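Local coordinates for protein 6-aminohexanoate-dimer hydrolase (Bacillus anthracis, PDB 4GB7) that probably hydrolyses amide bonds of 6-aminohexanoate-type substrates as a serine hydrolase of the beta-lactamase clan, at residues S140-T146 / Y249-T254; V388-F392 / Y406-Y410. All coordinates share one frame; numbering follows the deposited sequence.

Interaction 1 of 2, residues S140-T146 / Y249-T254; sequences SLAKVFT and YNNGST
K143 NZ is gripped by several oxygens at once, and two of them come from 249-254. The strong bond across the contact runs from K143 NZ to N251 OD1 at 2.8 Å; NZ lies in the carbonyl plane of that amide, with a C=O...N angle of 157°. Y249 OH adds a weak bond, 3.2 Å from K143 NZ. Within its own segment the lysine nitrogen donates to S140 OG at 2.6 Å, and the backbone carbonyl of S300 is a further acceptor. The lysine chain is extended until its last bend (chi4 70°), which turns NZ in among these oxygens. S140 OG and Y249 OH stand 2.8 Å apart, the serine oxygen at the edge of the tyrosine ring and in its plane; S140 OG is also hydrogen-bonded to a nitrate ion, probably from the crystallisation liquor. Farther along, T254 crosses the lysine stem at about a right angle, its OG1 3.5 Å from K143 CE and hydrogen-bonded to Q358, while T254 CG2 rests 3.7 Å from T146 CB. Serine, lysine and tyrosine so gathered are consistent with the SxxK and Tyr-x-Asn elements of penicillin-recognising serine hydrolases, where the serine is the nucleophile. Largely buried near the chain centre, with S140 and Y249 partly exposed, the cluster joins the start of helix 143-155 to that of helix 251-265, with strand 303-305 packed against A142 and F145.

Interaction 2 of 2, residues V388-F392 / Y406-Y410; sequences VIVHF and YSNMY
H391 reaches from strand 387-393 to Y410 and Y406 of helix 402-417, and each part of it meets something different. Its CB lies 3.7 Å from Y410 OH. With CG anti to the backbone N (chi1 -161°), the imidazole swings out toward the helix and presents ND1 to the same hydroxyl: H391 ND1 and Y410 OH are 2.8 Å apart, at the edges of both rings, and either may be the donor. Next round the ring, CE1 sits over one face of Y406, 3.3 Å from Y406 CZ and displaced toward the rim. The two ring planes are inclined at 43°, an oblique meeting rather than a stack or a T. The methyl CE of selenomethionine M409 approaches the same carbon more loosely, 4.4 Å from H391 CE1. At the far tip, H391 NE2 comes 3.6 Å from Y406 OH and is hydrogen-bonded to T110, so both imidazole nitrogens have partners in this buried place and the ring's rotation is fixed from two ends.

Two residues back on the strand, I389 supplies the apolar half of the contact. Its CD1 lies 3.5 Å from Y410 CD1, while its CG2 stands over a face of the same ring, 4.0 Å from Y410 CE1. Y410 is thus packed along its ring by isoleucine and held at its hydroxyl by histidine. The segments 388-392 and 406-410 run roughly antiparallel (149°), their axes 11.3 Å apart. The C-terminal helix packed against the antiparallel sheet, after its 387-393 strand, is characteristic of the beta-lactamase-like fold.

Both contacts are buried, but they illustrate how chemistry follows position within one fold. Interaction 1 lies close to the centre of the chain and joins two helix starts through a dense polar cluster that fits the expected catalytic site. Interaction 2, farther out, joins a sheet strand to the C-terminal helix and is mainly aromatic and aliphatic, with a single hydrogen bond across it. They share no helix or strand, and the centres of interactions 1 and 2 are about 20 Å apart. Even so they meet: L141 CD2 packs 4.3 Å from F392 CE1, so a leucine beside the serine touches a phenylalanine on the face of the strand turned away from the helix.

Interaction 1 of 2, residues S140-T146 / Y249-T254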
loop_
_atom_site.group_PDB
_atom_site.type_symbol
_atom_site.label_atom_id
_atom_site.label_comp_id
_atom_site.label_asym_id
_atom_site.label_seq_id
_atom_site.Cartn_x
_atom_site.Cartn_y
_atom_site.Cartn_z
ATOM N N SER A 140 -2.232 -2.535 2.018
ATOM C CA SER A 140 -1.810 -2.708 0.614
ATOM C C SER A 140 -0.991 -1.540 0.037
ATOM O O SER A 140 -0.561 -1.615 -1.095
ATOM C CB SER A 140 -3.039 -2.959 -0.297
ATOM O OG SER A 140 -3.609 -4.238 -0.096
ATOM N N LEU A 141 -0.721 -0.484 0.808
ATOM C CA LEU A 141 0.210 0.549 0.348
ATOM C C LEU A 141 1.567 -0.058 -0.003
ATOM O O LEU A 141 2.238 0.472 -0.824
ATOM C CB LEU A 141 0.403 1.668 1.339
ATOM C CG LEU A 141 -0.613 2.795 1.302
ATOM C CD1 LEU A 141 -2.027 2.455 0.946
ATOM C CD2 LEU A 141 -0.496 3.694 2.521
ATOM N N ALA A 142 1.959 -1.158 0.656
ATOM C CA ALA A 142 3.171 -1.872 0.314
ATOM C C ALA A 142 3.305 -2.232 -1.118
ATOM O O ALA A 142 4.464 -2.340 -1.635
ATOM C CB ALA A 142 3.261 -3.167 1.151
ATOM N N LYS A 143 2.194 -2.443 -1.809
ATOM C CA LYS A 143 2.318 -3.060 -3.148
ATOM C C LYS A 143 3.135 -2.233 -4.147
ATOM O O LYS A 143 3.817 -2.779 -5.036
ATOM C CB LYS A 143 0.919 -3.316 -3.713
ATOM C CG LYS A 143 0.156 -4.373 -2.950
ATOM C CD LYS A 143 -1.183 -4.704 -3.562
ATOM C CE LYS A 143 -1.810 -5.978 -2.970
ATOM N NZ LYS A 143 -2.293 -5.880 -1.555
ATOM N N VAL A 144 3.067 -0.919 -4.000
ATOM C CA VAL A 144 3.734 -0.004 -4.930
ATOM C C VAL A 144 5.268 -0.113 -4.847
ATOM O O VAL A 144 5.938 0.168 -5.799
ATOM C CB VAL A 144 3.234 1.443 -4.818
ATOM C CG1 VAL A 144 1.738 1.488 -5.171
ATOM C CG2 VAL A 144 3.548 2.088 -3.456
ATOM N N PHE A 145 5.781 -0.561 -3.718
ATOM C CA PHE A 145 7.230 -0.786 -3.536
ATOM C C PHE A 145 7.683 -1.979 -4.311
ATOM O O PHE A 145 8.723 -1.900 -4.965
ATOM C CB PHE A 145 7.550 -0.870 -2.047
ATOM C CG PHE A 145 7.363 0.457 -1.351
ATOM C CD1 PHE A 145 8.368 1.374 -1.331
ATOM C CD2 PHE A 145 6.169 0.766 -0.769
ATOM C CE1 PHE A 145 8.185 2.614 -0.760
ATOM C CE2 PHE A 145 5.965 1.974 -0.182
ATOM C CZ PHE A 145 6.972 2.904 -0.171
ATOM N N THR A 146 6.943 -3.090 -4.218
ATOM C CA THR A 146 7.205 -4.241 -5.075
ATOM C C THR A 146 7.094 -3.873 -6.539
ATOM O O THR A 146 7.985 -4.220 -7.347
ATOM C CB THR A 146 6.294 -5.424 -4.709
ATOM O OG1 THR A 146 6.713 -5.923 -3.433
ATOM C CG2 THR A 146 6.358 -6.567 -5.740
ATOM N N TYR A 249 -8.285 -8.277 -8.054
ATOM C CA TYR A 249 -7.317 -7.859 -7.049
ATOM C C TYR A 249 -6.909 -9.039 -6.173
ATOM O O TYR A 249 -7.764 -9.702 -5.585
ATOM C CB TYR A 249 -7.936 -6.776 -6.205
ATOM C CG TYR A 249 -6.995 -6.029 -5.300
ATOM C CD1 TYR A 249 -6.204 -4.979 -5.774
ATOM C CD2 TYR A 249 -6.950 -6.309 -3.967
ATOM C CE1 TYR A 249 -5.389 -4.248 -4.926
ATOM C CE2 TYR A 249 -6.122 -5.605 -3.109
ATOM C CZ TYR A 249 -5.354 -4.574 -3.588
ATOM O OH TYR A 249 -4.580 -3.892 -2.699
ATOM N N ASN A 250 -5.602 -9.312 -6.088
ATOM C CA ASN A 250 -5.132 -10.417 -5.284
ATOM C C ASN A 250 -3.735 -10.150 -4.695
ATOM O O ASN A 250 -2.772 -9.958 -5.427
ATOM C CB ASN A 250 -5.093 -11.688 -6.149
ATOM C CG ASN A 250 -5.113 -12.972 -5.333
ATOM O OD1 ASN A 250 -4.254 -13.199 -4.467
ATOM N ND2 ASN A 250 -6.119 -13.840 -5.619
ATOM N N ASN A 251 -3.633 -10.234 -3.376
ATOM C CA ASN A 251 -2.337 -10.155 -2.666
ATOM C C ASN A 251 -1.294 -11.089 -3.261
ATOM O O ASN A 251 -0.117 -10.770 -3.303
ATOM C CB ASN A 251 -2.506 -10.557 -1.214
ATOM C CG ASN A 251 -3.320 -9.569 -0.406
ATOM O OD1 ASN A 251 -3.327 -8.373 -0.662
ATOM N ND2 ASN A 251 -4.027 -10.091 0.585
ATOM N N GLY A 252 -1.721 -12.278 -3.638
ATOM C CA GLY A 252 -0.836 -13.280 -4.187
ATOM C C GLY A 252 -0.055 -12.833 -5.379
ATOM O O GLY A 252 1.092 -13.325 -5.596
ATOM N N SER A 253 -0.636 -11.954 -6.193
ATOM C CA SER A 253 0.082 -11.459 -7.362
ATOM C C SER A 253 1.325 -10.667 -6.944
ATOM O O SER A 253 2.425 -10.880 -7.442
ATOM C CB SER A 253 -0.821 -10.604 -8.268
ATOM O OG SER A 253 -1.887 -11.387 -8.816
ATOM N N THR A 254 1.158 -9.760 -5.979
ATOM C CA THR A 254 2.295 -9.013 -5.450
ATOM C C THR A 254 3.307 -9.936 -4.759
ATOM O O THR A 254 4.525 -9.753 -4.893
ATOM C CB THR A 254 1.797 -7.965 -4.454
ATOM O OG1 THR A 254 0.646 -7.332 -5.000
ATOM C CG2 THR A 254 2.896 -6.902 -4.165
#

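Interaction 2 of 2, residues V388-F392 / Y406-Y410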
loop_
_atom_site.group_PDB
_atom_site.type_symbol
_atom_site.label_atom_id
_atom_site.label_comp_id
_atom_site.label_asym_id
_atom_site.label_seq_id
_atom_site.Cartn_x
_atom_site.Cartn_y
_atom_site.Cartn_z
ATOM N N VAL A 388 0.767 15.778 -2.532
ATOM C CA VAL A 388 0.817 14.416 -1.980
ATOM C C VAL A 388 0.005 14.405 -0.682
ATOM O O VAL A 388 0.196 15.272 0.185
ATOM C CB VAL A 388 2.251 13.993 -1.680
ATOM C CG1 VAL A 388 2.325 12.610 -0.998
ATOM C CG2 VAL A 388 3.090 14.035 -2.945
ATOM N N ILE A 389 -0.840 13.381 -0.518
ATOM C CA ILE A 389 -1.506 13.132 0.753
ATOM C C ILE A 389 -1.180 11.719 1.217
ATOM O O ILE A 389 -1.265 10.760 0.444
ATOM C CB ILE A 389 -3.002 13.370 0.683
ATOM C CG1 ILE A 389 -3.286 14.880 0.406
ATOM C CG2 ILE A 389 -3.749 12.843 1.901
ATOM C CD1 ILE A 389 -4.759 15.221 0.383
ATOM N N VAL A 390 -0.766 11.631 2.456
ATOM C CA VAL A 390 -0.596 10.373 3.193
ATOM C C VAL A 390 -1.643 10.311 4.253
ATOM O O VAL A 390 -1.770 11.229 5.056
ATOM C CB VAL A 390 0.802 10.221 3.814
ATOM C CG1 VAL A 390 0.906 8.907 4.596
ATOM C CG2 VAL A 390 1.879 10.221 2.709
ATOM N N HIS A 391 -2.379 9.205 4.285
ATOM C CA HIS A 391 -3.500 9.064 5.223
ATOM C C HIS A 391 -3.384 7.709 5.845
ATOM O O HIS A 391 -3.467 6.688 5.103
ATOM C CB HIS A 391 -4.820 9.227 4.441
ATOM C CG HIS A 391 -6.017 9.543 5.286
ATOM N ND1 HIS A 391 -7.060 10.213 4.789
ATOM C CD2 HIS A 391 -6.323 9.229 6.570
ATOM C CE1 HIS A 391 -7.987 10.385 5.756
ATOM N NE2 HIS A 391 -7.541 9.774 6.852
ATOM N N PHE A 392 -3.139 7.663 7.158
ATOM C CA PHE A 392 -3.051 6.428 7.910
ATOM C C PHE A 392 -4.165 6.378 8.903
ATOM O O PHE A 392 -4.450 7.412 9.535
ATOM C CB PHE A 392 -1.765 6.296 8.740
ATOM C CG PHE A 392 -0.495 6.203 7.989
ATOM C CD1 PHE A 392 -0.436 5.856 6.638
ATOM C CD2 PHE A 392 0.702 6.357 8.719
ATOM C CE1 PHE A 392 0.818 5.767 6.018
ATOM C CE2 PHE A 392 1.932 6.246 8.099
ATOM C CZ PHE A 392 1.981 5.927 6.752
ATOM N N TYR A 406 -13.507 11.054 1.512
ATOM C CA TYR A 406 -12.099 11.336 1.435
ATOM C C TYR A 406 -11.629 11.648 0.021
ATOM O O TYR A 406 -10.880 12.603 -0.183
ATOM C CB TYR A 406 -11.323 10.157 2.007
ATOM C CG TYR A 406 -11.310 9.954 3.516
ATOM C CD1 TYR A 406 -11.744 10.938 4.410
ATOM C CD2 TYR A 406 -10.844 8.755 4.043
ATOM C CE1 TYR A 406 -11.637 10.740 5.750
ATOM C CE2 TYR A 406 -10.736 8.539 5.384
ATOM C CZ TYR A 406 -11.160 9.534 6.240
ATOM O OH TYR A 406 -11.037 9.340 7.583
ATOM N N SER A 407 -12.073 10.859 -0.963
ATOM C CA SER A 407 -11.613 11.075 -2.322
ATOM C C SER A 407 -11.968 12.467 -2.827
ATOM O O SER A 407 -11.162 13.137 -3.460
ATOM C CB SER A 407 -12.193 10.010 -3.261
ATOM O OG SER A 407 -11.698 8.738 -2.901
ATOM N N ASN A 408 -13.192 12.903 -2.502
ATOM C CA ASN A 408 -13.646 14.217 -2.878
ATOM C C ASN A 408 -12.954 15.304 -2.041
ATOM O O ASN A 408 -12.623 16.367 -2.565
ATOM C CB ASN A 408 -15.162 14.310 -2.723
ATOM C CG ASN A 408 -15.885 13.737 -3.940
ATOM O OD1 ASN A 408 -15.882 14.386 -5.007
ATOM N ND2 ASN A 408 -16.458 12.504 -3.807
HETATM N N MSE A 409 -12.732 15.049 -0.761
HETATM C CA MSE A 409 -12.031 15.992 0.136
HETATM C C MSE A 409 -10.617 16.275 -0.378
HETATM O O MSE A 409 -10.120 17.413 -0.320
HETATM C CB MSE A 409 -11.953 15.363 1.520
HETATM C CG MSE A 409 -11.219 16.113 2.591
HETATM SE SE MSE A 409 -11.265 14.901 4.106
HETATM C CE MSE A 409 -9.619 13.975 3.762
ATOM N N TYR A 410 -9.960 15.253 -0.941
ATOM C CA TYR A 410 -8.600 15.490 -1.446
ATOM C C TYR A 410 -8.590 16.484 -2.626
ATOM O O TYR A 410 -7.678 17.294 -2.777
ATOM C CB TYR A 410 -7.969 14.197 -1.883
ATOM C CG TYR A 410 -7.790 13.136 -0.821
ATOM C CD1 TYR A 410 -7.784 13.411 0.527
ATOM C CD2 TYR A 410 -7.664 11.836 -1.192
ATOM C CE1 TYR A 410 -7.651 12.384 1.460
ATOM C CE2 TYR A 410 -7.514 10.830 -0.283
ATOM C CZ TYR A 410 -7.531 11.104 1.066
ATOM O OH TYR A 410 -7.377 10.042 1.963
#